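Local coordinates for protein heroin esterase (Rhodococcus sp., PDB 1LZL) that probably hydrolyses the acetyl ester groups of heroin, acting as an acetyl esterase of the alpha/beta hydrolase fold, at residues A14-L26 with P207-Y220. Numbering follows the deposited sequence.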
loop_
_atom_site.group_PDB
_atom_site.type_symbol
_atom_site.label_atom_id
_atom_site.label_comp_id
_atom_site.label_asym_id
_atom_site.label_seq_id
_atom_site.Cartn_x
_atom_site.Cartn_y
_atom_site.Cartn_z
ATOM N N ALA A 14 1.746 5.362 -22.832
ATOM C CA ALA A 14 1.889 4.061 -22.205
ATOM C C ALA A 14 0.576 3.296 -22.157
ATOM O O ALA A 14 0.501 2.119 -21.781
ATOM C CB ALA A 14 2.475 4.283 -20.810
ATOM N N LEU A 15 -0.531 3.921 -22.532
ATOM C CA LEU A 15 -1.831 3.269 -22.394
ATOM C C LEU A 15 -2.170 2.288 -23.494
ATOM O O LEU A 15 -2.986 1.374 -23.297
ATOM C CB LEU A 15 -2.892 4.375 -22.330
ATOM C CG LEU A 15 -4.139 4.076 -21.515
ATOM C CD1 LEU A 15 -3.870 4.160 -20.024
ATOM C CD2 LEU A 15 -5.260 5.039 -21.905
ATOM N N THR A 16 -1.632 2.363 -24.714
ATOM C CA THR A 16 -2.183 1.371 -25.646
ATOM C C THR A 16 -1.606 -0.014 -25.382
ATOM O O THR A 16 -2.191 -0.965 -25.870
ATOM C CB THR A 16 -1.931 1.711 -27.122
ATOM O OG1 THR A 16 -0.586 2.158 -27.242
ATOM C CG2 THR A 16 -2.829 2.857 -27.552
ATOM N N MET A 17 -0.530 -0.116 -24.630
ATOM C CA MET A 17 0.171 -1.358 -24.350
ATOM C C MET A 17 -0.418 -2.055 -23.119
ATOM O O MET A 17 -0.436 -3.293 -22.985
ATOM C CB MET A 17 1.655 -1.043 -24.175
ATOM C CG MET A 17 2.380 -0.662 -25.453
ATOM S SD MET A 17 1.930 0.933 -26.166
ATOM C CE MET A 17 2.256 2.036 -24.779
ATOM N N LEU A 18 -0.925 -1.210 -22.224
ATOM C CA LEU A 18 -1.484 -1.619 -20.937
ATOM C C LEU A 18 -2.449 -2.795 -21.024
ATOM O O LEU A 18 -3.561 -2.845 -21.533
ATOM C CB LEU A 18 -2.158 -0.416 -20.269
ATOM C CG LEU A 18 -1.274 0.312 -19.256
ATOM C CD1 LEU A 18 -1.707 1.758 -19.059
ATOM C CD2 LEU A 18 -1.298 -0.434 -17.931
ATOM N N PRO A 19 -1.921 -3.854 -20.426
ATOM C CA PRO A 19 -2.571 -5.141 -20.288
ATOM C C PRO A 19 -3.875 -5.064 -19.511
ATOM O O PRO A 19 -3.981 -4.190 -18.649
ATOM C CB PRO A 19 -1.577 -5.900 -19.382
ATOM C CG PRO A 19 -0.858 -4.799 -18.659
ATOM C CD PRO A 19 -0.580 -3.825 -19.790
ATOM N N LYS A 20 -4.839 -5.942 -19.748
ATOM C CA LYS A 20 -6.019 -5.933 -18.876
ATOM C C LYS A 20 -5.709 -6.778 -17.639
ATOM O O LYS A 20 -5.273 -7.913 -17.738
ATOM C CB LYS A 20 -7.297 -6.444 -19.546
ATOM C CG LYS A 20 -7.951 -5.472 -20.526
ATOM C CD LYS A 20 -9.460 -5.381 -20.348
ATOM C CE LYS A 20 -9.907 -3.943 -20.160
ATOM N NZ LYS A 20 -10.808 -3.447 -21.231
ATOM N N VAL A 21 -5.904 -6.205 -16.454
ATOM C CA VAL A 21 -5.813 -7.061 -15.261
ATOM C C VAL A 21 -7.234 -7.247 -14.755
ATOM O O VAL A 21 -7.761 -6.462 -13.995
ATOM C CB VAL A 21 -4.920 -6.414 -14.207
ATOM C CG1 VAL A 21 -4.859 -7.285 -12.965
ATOM C CG2 VAL A 21 -3.553 -6.204 -14.818
ATOM N N ASP A 22 -7.846 -8.300 -15.279
ATOM C CA ASP A 22 -9.259 -8.491 -14.993
ATOM C C ASP A 22 -9.451 -9.470 -13.834
ATOM O O ASP A 22 -9.126 -10.657 -13.985
ATOM C CB ASP A 22 -9.937 -8.960 -16.289
ATOM C CG ASP A 22 -11.048 -9.975 -16.084
ATOM O OD1 ASP A 22 -11.877 -9.821 -15.154
ATOM O OD2 ASP A 22 -11.086 -10.946 -16.891
ATOM N N PHE A 23 -10.017 -8.966 -12.726
ATOM C CA PHE A 23 -10.231 -9.773 -11.549
ATOM C C PHE A 23 -11.190 -10.903 -11.759
ATOM O O PHE A 23 -11.298 -11.813 -10.953
ATOM C CB PHE A 23 -10.759 -8.860 -10.376
ATOM C CG PHE A 23 -9.537 -8.473 -9.557
ATOM C CD1 PHE A 23 -8.346 -8.174 -10.201
ATOM C CD2 PHE A 23 -9.555 -8.425 -8.158
ATOM C CE1 PHE A 23 -7.207 -7.848 -9.509
ATOM C CE2 PHE A 23 -8.396 -8.113 -7.457
ATOM C CZ PHE A 23 -7.234 -7.841 -8.120
ATOM N N ALA A 24 -11.953 -10.886 -12.843
ATOM C CA ALA A 24 -12.970 -11.932 -12.971
ATOM C C ALA A 24 -12.305 -13.280 -13.207
ATOM O O ALA A 24 -12.831 -14.339 -12.850
ATOM C CB ALA A 24 -13.947 -11.526 -14.061
ATOM N N ASP A 25 -11.125 -13.251 -13.809
ATOM C CA ASP A 25 -10.370 -14.471 -14.101
ATOM C C ASP A 25 -9.090 -14.315 -13.278
ATOM O O ASP A 25 -8.082 -13.799 -13.760
ATOM C CB ASP A 25 -10.001 -14.693 -15.557
ATOM C CG ASP A 25 -9.204 -15.958 -15.786
ATOM O OD1 ASP A 25 -8.999 -16.732 -14.851
ATOM O OD2 ASP A 25 -8.815 -16.228 -16.958
ATOM N N LEU A 26 -9.193 -14.756 -12.033
ATOM C CA LEU A 26 -8.054 -14.529 -11.143
ATOM C C LEU A 26 -6.791 -15.242 -11.577
ATOM O O LEU A 26 -5.741 -14.595 -11.500
ATOM C CB LEU A 26 -8.472 -14.953 -9.739
ATOM C CG LEU A 26 -7.742 -14.275 -8.613
ATOM C CD1 LEU A 26 -7.607 -12.764 -8.814
ATOM C CD2 LEU A 26 -8.450 -14.602 -7.297
ATOM N N PRO A 207 -8.169 3.074 -16.691
ATOM C CA PRO A 207 -6.994 2.214 -16.775
ATOM C C PRO A 207 -6.699 1.488 -15.446
ATOM O O PRO A 207 -6.754 2.112 -14.387
ATOM C CB PRO A 207 -5.896 3.215 -17.114
ATOM C CG PRO A 207 -6.589 4.326 -17.852
ATOM C CD PRO A 207 -7.866 4.494 -17.055
ATOM N N LEU A 208 -6.422 0.189 -15.578
ATOM C CA LEU A 208 -5.981 -0.743 -14.568
ATOM C C LEU A 208 -7.005 -0.996 -13.487
ATOM O O LEU A 208 -7.312 -2.171 -13.152
ATOM C CB LEU A 208 -4.648 -0.254 -13.983
ATOM C CG LEU A 208 -3.501 -0.246 -15.010
ATOM C CD1 LEU A 208 -2.211 0.057 -14.273
ATOM C CD2 LEU A 208 -3.504 -1.569 -15.757
ATOM N N TRP A 209 -7.568 0.013 -12.813
ATOM C CA TRP A 209 -8.578 -0.165 -11.776
ATOM C C TRP A 209 -9.833 0.571 -12.223
ATOM O O TRP A 209 -9.713 1.613 -12.871
ATOM C CB TRP A 209 -8.136 0.358 -10.419
ATOM C CG TRP A 209 -8.765 -0.356 -9.233
ATOM C CD1 TRP A 209 -9.560 0.134 -8.255
ATOM C CD2 TRP A 209 -8.597 -1.765 -8.937
ATOM N NE1 TRP A 209 -9.917 -0.851 -7.346
ATOM C CE2 TRP A 209 -9.331 -2.008 -7.769
ATOM C CE3 TRP A 209 -7.882 -2.766 -9.606
ATOM C CZ2 TRP A 209 -9.383 -3.297 -7.191
ATOM C CZ3 TRP A 209 -7.946 -4.051 -9.023
ATOM C CH2 TRP A 209 -8.680 -4.291 -7.859
ATOM N N HIS A 210 -10.950 0.030 -11.791
ATOM C CA HIS A 210 -12.261 0.466 -12.273
ATOM C C HIS A 210 -13.285 -0.182 -11.377
ATOM O O HIS A 210 -12.977 -1.117 -10.591
ATOM C CB HIS A 210 -12.451 0.151 -13.755
ATOM C CG HIS A 210 -12.119 -1.264 -14.147
ATOM N ND1 HIS A 210 -11.155 -1.566 -15.088
ATOM C CD2 HIS A 210 -12.624 -2.442 -13.679
ATOM C CE1 HIS A 210 -11.097 -2.888 -15.186
ATOM N NE2 HIS A 210 -11.979 -3.413 -14.355
ATOM N N ARG A 211 -14.531 0.270 -11.505
ATOM C CA ARG A 211 -15.565 -0.221 -10.618
ATOM C C ARG A 211 -15.737 -1.752 -10.716
ATOM O O ARG A 211 -15.844 -2.401 -9.660
ATOM C CB ARG A 211 -16.850 0.528 -10.922
ATOM C CG ARG A 211 -17.935 0.177 -9.891
ATOM C CD ARG A 211 -19.230 0.891 -10.297
ATOM N NE ARG A 211 -20.269 0.452 -9.361
ATOM C CZ ARG A 211 -20.429 1.004 -8.170
ATOM N NH1 ARG A 211 -19.670 2.007 -7.736
ATOM N NH2 ARG A 211 -21.374 0.574 -7.341
ATOM N N PRO A 212 -15.764 -2.389 -11.861
ATOM C CA PRO A 212 -15.832 -3.857 -11.879
ATOM C C PRO A 212 -14.722 -4.526 -11.091
ATOM O O PRO A 212 -15.026 -5.481 -10.327
ATOM C CB PRO A 212 -15.753 -4.201 -13.385
ATOM C CG PRO A 212 -16.404 -3.012 -14.010
ATOM C CD PRO A 212 -15.839 -1.834 -13.245
ATOM N N ASN A 213 -13.473 -4.095 -11.235
ATOM C CA ASN A 213 -12.424 -4.698 -10.393
ATOM C C ASN A 213 -12.636 -4.415 -8.917
ATOM O O ASN A 213 -12.327 -5.286 -8.076
ATOM C CB ASN A 213 -11.024 -4.233 -10.831
ATOM C CG ASN A 213 -10.422 -5.041 -11.946
ATOM O OD1 ASN A 213 -11.018 -6.090 -12.335
ATOM N ND2 ASN A 213 -9.264 -4.663 -12.464
ATOM N N ALA A 214 -13.100 -3.208 -8.563
ATOM C CA ALA A 214 -13.327 -2.855 -7.161
ATOM C C ALA A 214 -14.313 -3.793 -6.493
ATOM O O ALA A 214 -14.103 -4.310 -5.387
ATOM C CB ALA A 214 -13.796 -1.382 -7.036
ATOM N N ILE A 215 -15.435 -4.116 -7.204
ATOM C CA ILE A 215 -16.427 -5.016 -6.630
ATOM C C ILE A 215 -15.817 -6.384 -6.336
ATOM O O ILE A 215 -16.011 -6.956 -5.279
ATOM C CB ILE A 215 -17.630 -5.162 -7.601
ATOM C CG1 ILE A 215 -18.403 -3.835 -7.725
ATOM C CG2 ILE A 215 -18.497 -6.348 -7.217
ATOM C CD1 ILE A 215 -19.327 -3.763 -8.954
ATOM N N LEU A 216 -15.102 -6.917 -7.313
ATOM C CA LEU A 216 -14.508 -8.251 -7.209
ATOM C C LEU A 216 -13.439 -8.242 -6.122
ATOM O O LEU A 216 -13.320 -9.231 -5.346
ATOM C CB LEU A 216 -13.888 -8.709 -8.534
ATOM C CG LEU A 216 -14.880 -9.305 -9.569
ATOM C CD1 LEU A 216 -16.273 -8.778 -9.338
ATOM C CD2 LEU A 216 -14.318 -9.078 -10.945
ATOM N N SER A 217 -12.691 -7.169 -5.994
ATOM C CA SER A 217 -11.585 -7.120 -5.005
ATOM C C SER A 217 -12.135 -7.206 -3.607
ATOM O O SER A 217 -11.667 -8.003 -2.786
ATOM C CB SER A 217 -10.840 -5.812 -5.221
ATOM O OG SER A 217 -9.912 -5.462 -4.188
ATOM N N TRP A 218 -13.165 -6.410 -3.290
ATOM C CA TRP A 218 -13.689 -6.500 -1.924
ATOM C C TRP A 218 -14.393 -7.819 -1.656
ATOM O O TRP A 218 -14.378 -8.332 -0.549
ATOM C CB TRP A 218 -14.621 -5.316 -1.655
ATOM C CG TRP A 218 -13.816 -4.040 -1.448
ATOM C CD1 TRP A 218 -13.625 -3.005 -2.358
ATOM C CD2 TRP A 218 -13.121 -3.692 -0.255
ATOM N NE1 TRP A 218 -12.831 -2.010 -1.780
ATOM C CE2 TRP A 218 -12.515 -2.433 -0.496
ATOM C CE3 TRP A 218 -12.920 -4.307 0.986
ATOM C CZ2 TRP A 218 -11.747 -1.785 0.458
ATOM C CZ3 TRP A 218 -12.153 -3.660 1.960
ATOM C CH2 TRP A 218 -11.572 -2.400 1.691
ATOM N N LYS A 219 -15.056 -8.370 -2.679
ATOM C CA LYS A 219 -15.702 -9.688 -2.511
ATOM C C LYS A 219 -14.664 -10.764 -2.232
ATOM O O LYS A 219 -14.849 -11.577 -1.319
ATOM C CB LYS A 219 -16.545 -9.994 -3.751
ATOM C CG LYS A 219 -17.316 -11.314 -3.694
ATOM C CD LYS A 219 -18.115 -11.314 -2.395
ATOM C CE LYS A 219 -19.052 -12.495 -2.205
ATOM N NZ LYS A 219 -19.946 -12.236 -1.051
ATOM N N TYR A 220 -13.558 -10.815 -2.967
ATOM C CA TYR A 220 -12.498 -11.782 -2.679
ATOM C C TYR A 220 -11.973 -11.610 -1.259
ATOM O O TYR A 220 -11.761 -12.617 -0.566
ATOM C CB TYR A 220 -11.328 -11.595 -3.646
ATOM C CG TYR A 220 -11.643 -11.982 -5.069
ATOM C CD1 TYR A 220 -12.519 -13.025 -5.351
ATOM C CD2 TYR A 220 -11.033 -11.317 -6.104
ATOM C CE1 TYR A 220 -12.754 -13.331 -6.699
ATOM C CE2 TYR A 220 -11.261 -11.609 -7.449
ATOM C CZ TYR A 220 -12.130 -12.635 -7.714
ATOM O OH TYR A 220 -12.381 -12.946 -9.032
HETATM O O HOH W 1 -7.436 -3.813 -15.866
#
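Phe23 meets Trp209 in a T-shaped pair: the six-membered ring of the indole turns its edge to one face of the phenyl ring, with planes at 89° and Trp209 CH2 3.8 Å from Phe23 CZ. Leu216 CB lies at the edge of the same phenyl ring, while Tyr220 meets it obliquely through CE2, completing an aromatic cluster. Beside this cluster the amide of Asn213 bridges the loop backbone. Its ND2 donates to Val21 O at 2.8 Å, approaching almost end-on to that carbonyl. Its OD1 accepts from Phe23 N at 3.1 Å in a straight bond (169°), the donor standing above the plane of the Asn213 carbonyl. Further along the helix, the hydroxyl of Tyr220 donates to Phe23 O, with OH and O only 2.5 Å apart, and that oxygen sits at the tyrosine ring edge. Leu26 CD2 rests over one face of this ring, 4.2 Å from its centroid, in a CH-pi contact; chi1 of -154° sets CG anti to the backbone N and swings the isobutyl end toward the ring. At the other end, Leu18 CD2 presses tightly on Leu208 CD2 (3.3 Å), the two side chains crossing at about a right angle. A water accepts from Val21 N and donates to Leu208 O. The loop between helices 9-14 and 26-41 is thereby joined to helix 211-222 and the turn leading into it, and Trp209 also meets His290, part of a probable Ser-His-Asp triad. Chemically, the two-sided amide grip fixes the Asn213 flip and holds the backbone either side of Asp22, which probably helps to place the Phe23 ring on Trp209.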